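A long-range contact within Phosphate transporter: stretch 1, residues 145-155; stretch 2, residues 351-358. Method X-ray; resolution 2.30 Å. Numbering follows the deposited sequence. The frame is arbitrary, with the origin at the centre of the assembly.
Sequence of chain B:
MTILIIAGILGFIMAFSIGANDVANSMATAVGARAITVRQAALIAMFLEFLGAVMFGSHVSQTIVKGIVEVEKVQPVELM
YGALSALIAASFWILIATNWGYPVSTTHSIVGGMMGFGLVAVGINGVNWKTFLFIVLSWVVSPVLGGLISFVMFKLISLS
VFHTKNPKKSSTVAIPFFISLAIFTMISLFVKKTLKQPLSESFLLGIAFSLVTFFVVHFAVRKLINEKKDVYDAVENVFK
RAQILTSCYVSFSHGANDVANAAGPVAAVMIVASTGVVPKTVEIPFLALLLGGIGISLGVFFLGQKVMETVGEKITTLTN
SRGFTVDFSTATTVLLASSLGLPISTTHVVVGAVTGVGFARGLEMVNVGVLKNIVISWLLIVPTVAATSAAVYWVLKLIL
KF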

ATOM      1  N   LEU B 145       1.926   0.445  28.680  1.00 45.76           N
ATOM      2  CA  LEU B 145       2.982   0.260  27.692  1.00 50.55           C
ATOM      3  C   LEU B 145       3.008   1.420  26.703  1.00 47.97           C
ATOM      4  O   LEU B 145       4.083   1.865  26.287  1.00 50.48           O
ATOM      5  CB  LEU B 145       2.780  -1.082  26.975  1.00 44.95           C
ATOM      6  CG  LEU B 145       3.646  -1.463  25.772  1.00 56.52           C
ATOM      7  CD1 LEU B 145       5.120  -1.492  26.143  1.00 55.49           C
ATOM      8  CD2 LEU B 145       3.183  -2.823  25.184  1.00 50.55           C
ATOM      9  N   GLY B 146       1.835   1.949  26.343  1.00 45.74           N
ATOM     10  CA  GLY B 146       1.809   3.110  25.466  1.00 47.75           C
ATOM     11  C   GLY B 146       2.432   4.333  26.119  1.00 49.71           C
ATOM     12  O   GLY B 146       3.205   5.068  25.483  1.00 43.80           O
ATOM     13  N   GLY B 147       2.116   4.557  27.400  1.00 49.35           N
ATOM     14  CA  GLY B 147       2.738   5.652  28.128  1.00 47.00           C
ATOM     15  C   GLY B 147       4.240   5.484  28.246  1.00 46.31           C
ATOM     16  O   GLY B 147       4.998   6.439  28.049  1.00 53.21           O
ATOM     17  N   LEU B 148       4.693   4.261  28.520  1.00 48.35           N
ATOM     18  CA  LEU B 148       6.125   4.025  28.671  1.00 49.41           C
ATOM     19  C   LEU B 148       6.869   4.239  27.362  1.00 49.93           C
ATOM     20  O   LEU B 148       7.928   4.878  27.340  1.00 47.85           O
ATOM     21  CB  LEU B 148       6.383   2.612  29.200  1.00 48.13           C
ATOM     22  CG  LEU B 148       5.619   2.273  30.483  1.00 59.67           C
ATOM     23  CD1 LEU B 148       5.830   0.819  30.908  1.00 55.86           C
ATOM     24  CD2 LEU B 148       5.927   3.259  31.631  1.00 60.00           C
ATOM     25  N   ILE B 149       6.347   3.681  26.264  1.00 50.10           N
ATOM     26  CA  ILE B 149       6.978   3.867  24.960  1.00 43.34           C
ATOM     27  C   ILE B 149       7.020   5.347  24.613  1.00 40.15           C
ATOM     28  O   ILE B 149       8.030   5.857  24.137  1.00 43.24           O
ATOM     29  CB  ILE B 149       6.234   3.052  23.883  1.00 47.94           C
ATOM     30  CG1 ILE B 149       6.290   1.551  24.183  1.00 49.65           C
ATOM     31  CG2 ILE B 149       6.797   3.324  22.526  1.00 42.34           C
ATOM     32  CD1 ILE B 149       5.506   0.710  23.161  1.00 48.26           C
ATOM     33  N   SER B 150       5.899   6.038  24.809  1.00 39.42           N
ATOM     34  CA  SER B 150       5.812   7.485  24.689  1.00 43.46           C
ATOM     35  C   SER B 150       6.967   8.189  25.405  1.00 49.98           C
ATOM     36  O   SER B 150       7.714   8.984  24.813  1.00 38.17           O
ATOM     37  CB  SER B 150       4.468   7.896  25.303  1.00 45.85           C
ATOM     38  OG  SER B 150       3.955   9.076  24.762  1.00 54.04           O
ATOM     39  N   PHE B 151       7.104   7.909  26.705  1.00 48.80           N
ATOM     40  CA  PHE B 151       8.110   8.569  27.531  1.00 49.03           C
ATOM     41  C   PHE B 151       9.514   8.307  26.987  1.00 47.88           C
ATOM     42  O   PHE B 151      10.295   9.242  26.741  1.00 50.65           O
ATOM     43  CB  PHE B 151       7.952   8.072  28.975  1.00 52.05           C
ATOM     44  CG  PHE B 151       8.973   8.607  29.940  1.00 49.89           C
ATOM     45  CD1 PHE B 151       8.807   9.849  30.531  1.00 52.70           C
ATOM     46  CD2 PHE B 151      10.089   7.856  30.269  1.00 51.69           C
ATOM     47  CE1 PHE B 151       9.746  10.340  31.432  1.00 56.70           C
ATOM     48  CE2 PHE B 151      11.029   8.337  31.169  1.00 59.69           C
ATOM     49  CZ  PHE B 151      10.859   9.584  31.749  1.00 53.23           C
ATOM     50  N   VAL B 152       9.828   7.038  26.740  1.00 45.40           N
ATOM     51  CA  VAL B 152      11.163   6.688  26.261  1.00 49.48           C
ATOM     52  C   VAL B 152      11.427   7.324  24.905  1.00 51.88           C
ATOM     53  O   VAL B 152      12.527   7.822  24.640  1.00 56.59           O
ATOM     54  CB  VAL B 152      11.327   5.158  26.219  1.00 50.03           C
ATOM     55  CG1 VAL B 152      12.698   4.773  25.665  1.00 51.07           C
ATOM     56  CG2 VAL B 152      11.114   4.579  27.613  1.00 47.20           C
ATOM     57  N   MET B 153      10.416   7.353  24.035  1.00 49.72           N
ATOM     58  CA  MET B 153      10.625   7.879  22.696  1.00 49.06           C
ATOM     59  C   MET B 153      10.821   9.390  22.720  1.00 45.98           C
ATOM     60  O   MET B 153      11.650   9.923  21.975  1.00 44.93           O
ATOM     61  CB  MET B 153       9.453   7.500  21.796  1.00 46.13           C
ATOM     62  CG  MET B 153       9.526   8.151  20.435  1.00 44.08           C
ATOM     63  SD  MET B 153       8.325   7.458  19.286  1.00 43.17           S
ATOM     64  CE  MET B 153       8.608   8.551  17.894  1.00 39.94           C
ATOM     65  N   PHE B 154      10.064  10.105  23.556  1.00 46.09           N
ATOM     66  CA  PHE B 154      10.283  11.544  23.642  1.00 48.57           C
ATOM     67  C   PHE B 154      11.678  11.850  24.175  1.00 49.03           C
ATOM     68  O   PHE B 154      12.337  12.797  23.713  1.00 48.17           O
ATOM     69  CB  PHE B 154       9.231  12.214  24.511  1.00 47.23           C
ATOM     70  CG  PHE B 154       9.142  13.683  24.263  1.00 55.82           C
ATOM     71  CD1 PHE B 154       8.745  14.161  23.003  1.00 53.10           C
ATOM     72  CD2 PHE B 154       9.510  14.598  25.247  1.00 50.98           C
ATOM     73  CE1 PHE B 154       8.697  15.539  22.745  1.00 54.89           C
ATOM     74  CE2 PHE B 154       9.455  15.965  25.006  1.00 53.91           C
ATOM     75  CZ  PHE B 154       9.050  16.439  23.751  1.00 57.46           C
ATOM     76  N   LYS B 155      12.161  11.033  25.120  1.00 44.61           N
ATOM     77  CA  LYS B 155      13.557  11.149  25.555  1.00 50.39           C
ATOM     78  C   LYS B 155      14.535  10.900  24.415  1.00 52.30           C
ATOM     79  O   LYS B 155      15.545  11.603  24.291  1.00 54.12           O
ATOM     80  CB  LYS B 155      13.818  10.165  26.713  1.00 53.54           C
ATOM     81  CG  LYS B 155      15.290   9.865  27.028  1.00 64.41           C
ATOM     82  CD  LYS B 155      15.932   8.760  26.165  1.00 65.62           C
ATOM     83  CE  LYS B 155      15.586   7.400  26.731  1.00 69.71           C
ATOM     84  NZ  LYS B 155      16.255   6.294  26.013  1.00 76.69           N
ATOM     85  N   VAL B 351      -4.681   7.732  25.327  1.00 41.09           N
ATOM     86  CA  VAL B 351      -4.642   8.443  26.602  1.00 40.52           C
ATOM     87  C   VAL B 351      -3.339   8.141  27.339  1.00 45.52           C
ATOM     88  O   VAL B 351      -2.667   9.044  27.849  1.00 47.98           O
ATOM     89  CB  VAL B 351      -5.871   8.073  27.450  1.00 45.18           C
ATOM     90  CG1 VAL B 351      -5.630   8.422  28.926  1.00 51.27           C
ATOM     91  CG2 VAL B 351      -7.104   8.764  26.904  1.00 43.75           C
ATOM     92  N   GLY B 352      -2.958   6.865  27.392  1.00 40.65           N
ATOM     93  CA  GLY B 352      -1.693   6.510  28.010  1.00 43.78           C
ATOM     94  C   GLY B 352      -0.508   7.198  27.359  1.00 46.98           C
ATOM     95  O   GLY B 352       0.371   7.725  28.042  1.00 49.81           O
ATOM     96  N   ALA B 353      -0.456   7.182  26.025  1.00 43.49           N
ATOM     97  CA  ALA B 353       0.674   7.780  25.325  1.00 46.36           C
ATOM     98  C   ALA B 353       0.765   9.279  25.619  1.00 42.42           C
ATOM     99  O   ALA B 353       1.859   9.820  25.843  1.00 39.82           O
ATOM    100  CB  ALA B 353       0.548   7.516  23.821  1.00 44.45           C
ATOM    101  N   VAL B 354      -0.385   9.953  25.638  1.00 40.30           N
ATOM    102  CA  VAL B 354      -0.431  11.374  25.970  1.00 48.35           C
ATOM    103  C   VAL B 354       0.124  11.611  27.376  1.00 52.05           C
ATOM    104  O   VAL B 354       0.970  12.490  27.587  1.00 51.19           O
ATOM    105  CB  VAL B 354      -1.867  11.916  25.828  1.00 49.49           C
ATOM    106  CG1 VAL B 354      -1.969  13.314  26.435  1.00 53.36           C
ATOM    107  CG2 VAL B 354      -2.291  11.952  24.368  1.00 44.57           C
ATOM    108  N   THR B 355      -0.333  10.819  28.360  1.00 48.08           N
ATOM    109  CA  THR B 355       0.168  11.026  29.718  1.00 53.66           C
ATOM    110  C   THR B 355       1.662  10.733  29.795  1.00 54.11           C
ATOM    111  O   THR B 355       2.378  11.344  30.596  1.00 53.74           O
ATOM    112  CB  THR B 355      -0.604  10.182  30.749  1.00 52.51           C
ATOM    113  OG1 THR B 355      -0.150   8.828  30.724  1.00 59.87           O
ATOM    114  CG2 THR B 355      -2.087  10.208  30.483  1.00 37.84           C
ATOM    115  N   GLY B 356       2.158   9.843  28.940  1.00 48.57           N
ATOM    116  CA  GLY B 356       3.579   9.539  28.943  1.00 46.15           C
ATOM    117  C   GLY B 356       4.446  10.640  28.352  1.00 50.85           C
ATOM    118  O   GLY B 356       5.611  10.787  28.737  1.00 53.48           O
ATOM    119  N   VAL B 357       3.927  11.401  27.382  1.00 51.54           N
ATOM    120  CA  VAL B 357       4.743  12.512  26.875  1.00 59.88           C
ATOM    121  C   VAL B 357       4.596  13.774  27.701  1.00 62.48           C
ATOM    122  O   VAL B 357       5.300  14.760  27.441  1.00 66.96           O
ATOM    123  CB  VAL B 357       4.452  12.990  25.439  1.00 53.31           C
ATOM    124  CG1 VAL B 357       4.944  11.985  24.428  1.00 53.67           C
ATOM    125  CG2 VAL B 357       2.976  13.359  25.271  1.00 44.56           C
ATOM    126  N   GLY B 358       3.698  13.791  28.664  1.00 64.27           N
ATOM    127  CA  GLY B 358       3.477  15.035  29.367  1.00 67.66           C
ATOM    128  C   GLY B 358       2.096  15.549  29.018  1.00 72.66           C
ATOM    129  O   GLY B 358       1.636  15.450  27.874  1.00 75.97           O
TER

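This is a close, glycine-mediated helix-helix contact, in which two segments of one chain whose touching residues are at least 203 positions apart meet largely backbone to backbone and are tied by a single serine hydroxyl. The helix axes run in broadly the same direction, crossing at -35° and approaching to 6.7 Å, a spacing that leaves little room for side chains at the crossing.

The register is set by Gly-147 and Gly-356, whose CA atoms lie 4.1 Å apart. Gly-356 reads as a strict requirement: a CB there would point toward the first helix and land 2.2 Å from Gly-147 O and 3.0 Å from Ser-150 CB, both clashes. With only hydrogens on its CA, Gly-356 instead offers a CA-H...O contact, its CA 3.5 Å from Gly-147 O at an angle of 151° at the hydrogen. Gly-147 is constrained more mildly, since its CA already sits 3.1 Å from Gly-352 O and a CB would be tight against that same oxygen. Around this centre, Gly-146 O rests 3.7 Å from Ala-353 CA.

Polar chemistry enters through Ser-150. Its CB points toward the second helix, and with chi1 in the t well its OG donates a very short hydrogen bond to Ala-353 O, 2.5 Å away. That carbonyl also accepts the helical bond from Val-357 N at 3.0 Å, so the serine shares an acceptor already used within the second helix. Ser-150 is buried, and this bond uses its hydroxyl proton.

Side-chain packing grows toward the C-terminal end of the contact. Val-357 CG1 lies 3.1 Å from Ser-150 OG and 4.3 Å from Phe-154 CB, the latter an apolar pairing. Phe-151 meets Gly-356 O with its CA and CB, both at 3.6 Å, and with the edge of its ring, while the end of its side chain leads away.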